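PDB 3GDO: scyllo-inositol 2-dehydrogenase (NADP(+)) IolW from Bacillus subtilis subsp. subtilis, which catalyses the reversible NADPH-dependent reduction of scyllo-inosose to scyllo-inositol and cannot use NADH in place of NADPH. Local coordinates for residues F131-K136 / E293-V298; W271-P276 / S297-Y302. One frame throughout, in Å; residues are numbered along the deposited sequence.

Contact 1 (F131-K136 / E293-V298)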
loop_
_atom_site.group_PDB
_atom_site.type_symbol
_atom_site.label_atom_id
_atom_site.label_comp_id
_atom_site.label_asym_id
_atom_site.label_seq_id
_atom_site.Cartn_x
_atom_site.Cartn_y
_atom_site.Cartn_z
ATOM N N PHE B 131 7.542 -16.556 -1.647
ATOM C CA PHE B 131 7.825 -16.290 -3.044
ATOM C C PHE B 131 7.732 -17.562 -3.899
ATOM O O PHE B 131 7.204 -17.532 -5.001
ATOM C CB PHE B 131 9.173 -15.590 -3.225
ATOM C CG PHE B 131 9.375 -15.045 -4.609
ATOM C CD1 PHE B 131 8.639 -13.973 -5.059
ATOM C CD2 PHE B 131 10.310 -15.603 -5.462
ATOM C CE1 PHE B 131 8.805 -13.483 -6.337
ATOM C CE2 PHE B 131 10.486 -15.132 -6.746
ATOM C CZ PHE B 131 9.744 -14.055 -7.187
ATOM N N LEU B 132 8.188 -18.681 -3.368
ATOM C CA LEU B 132 8.104 -19.924 -4.097
ATOM C C LEU B 132 6.644 -20.266 -4.316
ATOM O O LEU B 132 6.276 -20.722 -5.406
ATOM C CB LEU B 132 8.832 -21.064 -3.358
ATOM C CG LEU B 132 10.371 -21.032 -3.470
ATOM C CD1 LEU B 132 10.940 -22.265 -2.775
ATOM C CD2 LEU B 132 10.867 -20.925 -4.952
ATOM N N THR B 133 5.832 -20.039 -3.280
ATOM C CA THR B 133 4.387 -20.310 -3.337
ATOM C C THR B 133 3.717 -19.505 -4.456
ATOM O O THR B 133 3.022 -20.085 -5.295
ATOM C CB THR B 133 3.747 -20.031 -1.994
ATOM O OG1 THR B 133 4.473 -20.749 -0.990
ATOM C CG2 THR B 133 2.227 -20.386 -1.979
ATOM N N ILE B 134 3.943 -18.189 -4.465
ATOM C CA ILE B 134 3.579 -17.306 -5.592
ATOM C C ILE B 134 3.990 -17.790 -7.007
ATOM O O ILE B 134 3.153 -17.808 -7.936
ATOM C CB ILE B 134 4.083 -15.861 -5.345
ATOM C CG1 ILE B 134 3.295 -15.193 -4.189
ATOM C CG2 ILE B 134 4.035 -15.006 -6.645
ATOM C CD1 ILE B 134 4.142 -14.052 -3.440
ATOM N N LYS B 135 5.261 -18.139 -7.191
ATOM C CA LYS B 135 5.693 -18.720 -8.481
ATOM C C LYS B 135 4.924 -20.012 -8.829
ATOM O O LYS B 135 4.573 -20.244 -9.978
ATOM C CB LYS B 135 7.203 -18.980 -8.497
ATOM C CG LYS B 135 8.009 -17.726 -8.803
ATOM C CD LYS B 135 9.515 -17.984 -8.809
ATOM C CE LYS B 135 9.924 -18.933 -9.941
ATOM N NZ LYS B 135 11.372 -18.837 -10.172
ATOM N N LYS B 136 4.656 -20.839 -7.830
ATOM C CA LYS B 136 3.867 -22.043 -8.071
ATOM C C LYS B 136 2.407 -21.715 -8.488
ATOM O O LYS B 136 1.876 -22.312 -9.448
ATOM C CB LYS B 136 3.914 -22.960 -6.860
ATOM C CG LYS B 136 3.461 -24.371 -7.159
ATOM C CD LYS B 136 3.240 -25.137 -5.879
ATOM C CE LYS B 136 3.276 -26.640 -6.121
ATOM N NZ LYS B 136 2.384 -27.314 -5.132
ATOM N N GLU B 293 -9.478 -19.832 -0.520
ATOM C CA GLU B 293 -8.712 -21.045 -0.206
ATOM C C GLU B 293 -7.427 -20.692 0.553
ATOM O O GLU B 293 -6.726 -19.753 0.178
ATOM C CB GLU B 293 -8.309 -21.659 -1.524
ATOM C CG GLU B 293 -8.629 -23.118 -1.756
ATOM C CD GLU B 293 -8.268 -23.507 -3.185
ATOM O OE1 GLU B 293 -8.719 -22.811 -4.141
ATOM O OE2 GLU B 293 -7.517 -24.490 -3.362
ATOM N N THR B 294 -7.118 -21.430 1.609
ATOM C CA THR B 294 -5.833 -21.313 2.293
ATOM C C THR B 294 -4.797 -22.175 1.554
ATOM O O THR B 294 -5.001 -23.381 1.409
ATOM C CB THR B 294 -5.983 -21.703 3.784
ATOM O OG1 THR B 294 -6.781 -20.718 4.430
ATOM C CG2 THR B 294 -4.671 -21.741 4.502
ATOM N N ILE B 295 -3.705 -21.558 1.075
ATOM C CA ILE B 295 -2.664 -22.266 0.299
ATOM C C ILE B 295 -1.448 -22.628 1.170
ATOM O O ILE B 295 -0.721 -21.728 1.622
ATOM C CB ILE B 295 -2.177 -21.442 -0.919
ATOM C CG1 ILE B 295 -3.357 -20.890 -1.734
ATOM C CG2 ILE B 295 -1.230 -22.263 -1.797
ATOM C CD1 ILE B 295 -4.201 -21.945 -2.459
ATOM N N PRO B 296 -1.226 -23.942 1.432
ATOM C CA PRO B 296 -0.025 -24.290 2.213
ATOM C C PRO B 296 1.225 -23.868 1.432
ATOM O O PRO B 296 1.313 -24.115 0.240
ATOM C CB PRO B 296 -0.125 -25.833 2.381
ATOM C CG PRO B 296 -1.595 -26.164 2.068
ATOM C CD PRO B 296 -1.989 -25.143 1.020
ATOM N N SER B 297 2.146 -23.167 2.089
ATOM C CA SER B 297 3.307 -22.601 1.401
ATOM C C SER B 297 4.280 -23.698 0.941
ATOM O O SER B 297 4.494 -24.658 1.664
ATOM C CB SER B 297 4.034 -21.623 2.334
ATOM O OG SER B 297 3.142 -20.690 2.931
ATOM N N VAL B 298 4.853 -23.565 -0.252
ATOM C CA VAL B 298 6.007 -24.397 -0.673
ATOM C C VAL B 298 7.132 -24.140 0.336
ATOM O O VAL B 298 7.316 -22.996 0.753
ATOM C CB VAL B 298 6.507 -23.984 -2.066
ATOM C CG1 VAL B 298 7.767 -24.778 -2.474
ATOM C CG2 VAL B 298 5.408 -24.160 -3.100
#
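Val298 lays its isopropyl group over Leu132, Thr133 and Lys136 of helix 129-139. In this Gfo/Idh/MocA enzyme the contact joins the helix to the chain leaving edge strand 289-295 of the mixed sheet, in the C-terminal alpha/beta domain. The Leu132 and Val298 side chains cross at about a right angle, with Leu132 CB 3.9 Å from Val298 CB. The second methyl of Val298 is turned the other way: CG2 meets CD of the extended Lys136 chain at 3.7 Å, one helical turn further on. CG1 lies anti to the backbone N (chi1 176°), which puts it on the Leu132 side.

Thr133 supplies the polar link. Val298 N donates to Thr133 OG1 over 2.9 Å, and the N-H...O angle of 136° shows a markedly bent bond. The same hydroxyl is hydrogen-bonded to Asn129 O, one turn back in the helix; chi1 of -53° sets OG1 beside its own backbone N, on the side of that turn. The two partners would limit rotation about CA-CB, and with OG1 so placed the methyl faces Ile295, Thr133 CG2 meeting Ile295 CG2 at 3.9 Å. Phe248 of strand 246-250 touches both residues. A valine in place of Thr133 would probably leave Val298 N without this acceptor and the chain after the strand less firmly held to the helix. Ser297 also packs closely here, although its own hydroxyl goes to Asp274: Ser297 CA lies 3.2 Å from Thr133 OG1.

Contact 2 (W271-P276 / S297-Y302)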
loop_
_atom_site.group_PDB
_atom_site.type_symbol
_atom_site.label_atom_id
_atom_site.label_comp_id
_atom_site.label_asym_id
_atom_site.label_seq_id
_atom_site.Cartn_x
_atom_site.Cartn_y
_atom_site.Cartn_z
ATOM N N TRP B 271 12.707 -28.547 6.441
ATOM C CA TRP B 271 13.429 -27.286 6.321
ATOM C C TRP B 271 12.644 -26.285 5.465
ATOM O O TRP B 271 12.164 -26.618 4.369
ATOM C CB TRP B 271 14.845 -27.482 5.757
ATOM C CG TRP B 271 15.596 -26.183 5.676
ATOM C CD1 TRP B 271 15.650 -25.332 4.606
ATOM C CD2 TRP B 271 16.386 -25.568 6.722
ATOM N NE1 TRP B 271 16.417 -24.234 4.916
ATOM C CE2 TRP B 271 16.882 -24.347 6.203
ATOM C CE3 TRP B 271 16.718 -25.934 8.040
ATOM C CZ2 TRP B 271 17.700 -23.478 6.953
ATOM C CZ3 TRP B 271 17.538 -25.067 8.801
ATOM C CH2 TRP B 271 18.025 -23.854 8.242
ATOM N N GLY B 272 12.512 -25.066 5.994
ATOM C CA GLY B 272 11.880 -23.951 5.273
ATOM C C GLY B 272 10.359 -23.943 5.291
ATOM O O GLY B 272 9.736 -23.127 4.604
ATOM N N ALA B 273 9.763 -24.850 6.078
ATOM C CA ALA B 273 8.295 -24.952 6.200
ATOM C C ALA B 273 7.712 -23.656 6.791
ATOM O O ALA B 273 8.281 -23.066 7.708
ATOM C CB ALA B 273 7.896 -26.143 7.079
ATOM N N ASP B 274 6.572 -23.247 6.272
ATOM C CA ASP B 274 5.884 -22.079 6.791
ATOM C C ASP B 274 5.003 -22.508 7.961
ATOM O O ASP B 274 4.713 -23.704 8.128
ATOM C CB ASP B 274 5.056 -21.437 5.669
ATOM C CG ASP B 274 4.793 -19.928 5.895
ATOM O OD1 ASP B 274 5.164 -19.407 6.960
ATOM O OD2 ASP B 274 4.184 -19.291 5.006
ATOM N N VAL B 275 4.631 -21.542 8.793
ATOM C CA VAL B 275 3.684 -21.750 9.889
ATOM C C VAL B 275 2.240 -21.693 9.331
ATOM O O VAL B 275 1.907 -20.765 8.598
ATOM C CB VAL B 275 3.873 -20.670 11.004
ATOM C CG1 VAL B 275 3.135 -21.077 12.235
ATOM C CG2 VAL B 275 5.349 -20.492 11.358
ATOM N N PRO B 276 1.390 -22.699 9.650
ATOM C CA PRO B 276 -0.005 -22.765 9.157
ATOM C C PRO B 276 -0.836 -21.490 9.321
ATOM O O PRO B 276 -1.687 -21.214 8.486
ATOM C CB PRO B 276 -0.617 -23.887 9.993
ATOM C CG PRO B 276 0.549 -24.813 10.248
ATOM C CD PRO B 276 1.749 -23.898 10.440
ATOM N N SER B 297 2.146 -23.167 2.089
ATOM C CA SER B 297 3.307 -22.601 1.401
ATOM C C SER B 297 4.280 -23.698 0.941
ATOM O O SER B 297 4.494 -24.658 1.664
ATOM C CB SER B 297 4.034 -21.623 2.334
ATOM O OG SER B 297 3.142 -20.690 2.931
ATOM N N VAL B 298 4.853 -23.565 -0.252
ATOM C CA VAL B 298 6.007 -24.397 -0.673
ATOM C C VAL B 298 7.132 -24.140 0.336
ATOM O O VAL B 298 7.316 -22.996 0.753
ATOM C CB VAL B 298 6.507 -23.984 -2.066
ATOM C CG1 VAL B 298 7.767 -24.778 -2.474
ATOM C CG2 VAL B 298 5.408 -24.160 -3.100
ATOM N N ASN B 299 7.846 -25.177 0.758
ATOM C CA ASN B 299 8.975 -25.024 1.674
ATOM C C ASN B 299 10.042 -24.095 1.086
ATOM O O ASN B 299 10.307 -24.152 -0.086
ATOM C CB ASN B 299 9.575 -26.397 2.062
ATOM C CG ASN B 299 8.682 -27.170 3.055
ATOM O OD1 ASN B 299 7.461 -27.111 2.955
ATOM N ND2 ASN B 299 9.287 -27.878 4.010
ATOM N N GLY B 300 10.617 -23.213 1.894
ATOM C CA GLY B 300 11.714 -22.362 1.419
ATOM C C GLY B 300 12.953 -23.230 1.196
ATOM O O GLY B 300 13.160 -24.222 1.927
ATOM N N SER B 301 13.778 -22.866 0.217
ATOM C CA SER B 301 14.887 -23.746 -0.233
ATOM C C SER B 301 16.135 -22.971 -0.648
ATOM O O SER B 301 16.451 -22.897 -1.846
ATOM C CB SER B 301 14.379 -24.586 -1.417
ATOM O OG SER B 301 15.337 -25.542 -1.816
ATOM N N TYR B 302 16.830 -22.362 0.318
ATOM C CA TYR B 302 18.017 -21.566 -0.005
ATOM C C TYR B 302 19.141 -22.449 -0.601
ATOM O O TYR B 302 19.979 -21.959 -1.348
ATOM C CB TYR B 302 18.578 -20.816 1.227
ATOM C CG TYR B 302 17.766 -19.598 1.732
ATOM C CD1 TYR B 302 16.768 -19.004 0.951
ATOM C CD2 TYR B 302 18.036 -19.044 2.975
ATOM C CE1 TYR B 302 16.047 -17.897 1.418
ATOM C CE2 TYR B 302 17.318 -17.910 3.470
ATOM C CZ TYR B 302 16.330 -17.361 2.687
ATOM O OH TYR B 302 15.639 -16.262 3.139
HETATM O O HOH W 1 13.355 -27.126 1.782
#
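The flat carboxamide of Asn299 turns its ND2 toward Trp271 O, which lies somewhat out of the amide plane, at 3.2 Å. The motif is a pairing of two irregular loops in the C-terminal alpha/beta domain, one extended in a polyproline-II-like conformation from Ser297 to Gly300. Their touching parts run 144° apart, roughly antiparallel, without forming sheet. Asn299 ND2 stands well above the plane of the Trp271 carbonyl, while the methyl of Ala273 approaches the same nitrogen. The indole of Trp271 meets Gly300 O obliquely through CD1, 3.8 Å away, and its NE1 is hydrogen-bonded to Gln256. The third flat group, the carboxylate of Asp274, receives Ser297 OG on the anti lone pair of OD2 at 2.7 Å; OD1 is met from above the plane by Val275 N.

A single backbone bond joins the loops directly: Gly300 N donates to Gly272 O over 2.9 Å, nearly straight at 175°. Asn129 ND2 is a second partner of that oxygen. Gly272 has a positive phi, and a CB modelled on it would fall 2.1 Å from Gly300 O, so a side chain would not fit in this arrangement.

Asp274 CB points toward 297-302, and CG lies anti to the backbone N (chi1 -155°). Its OD2 also forms a salt bridge with Lys250 of strand 246-250, so the carboxylate ties the loop pair to the sheet and its negative charge is probably stabilised there. At the far end a water donates to Trp271 O and to Gly300 O, 2.9 Å from each, bridging two carbonyl oxygens that have no hydrogen to share.

In the fold
After strand 119-122, an outer strand of the parallel Rossmann-type sheet, the chain enters helix 129-139, and contact 1 closes a loop of 156 residues that holds most of the strands of the nine-stranded sheet. Contact 2 begins inside that loop, after helix 256-261, and spans only the two neighbouring strands 280-286 and 289-295 before ending slightly beyond contact 1. The loops therefore overlap at their ends, sharing Ser297 and Val298, instead of nesting fully. One extended segment, leading from the edge strand to helix 303-315, thus has helix 129-139 and loop 271-276 as partners. The sites adjoin, their centres 10 Å apart: Leu132 CD1 packs 3.3 Å from Asn299 O.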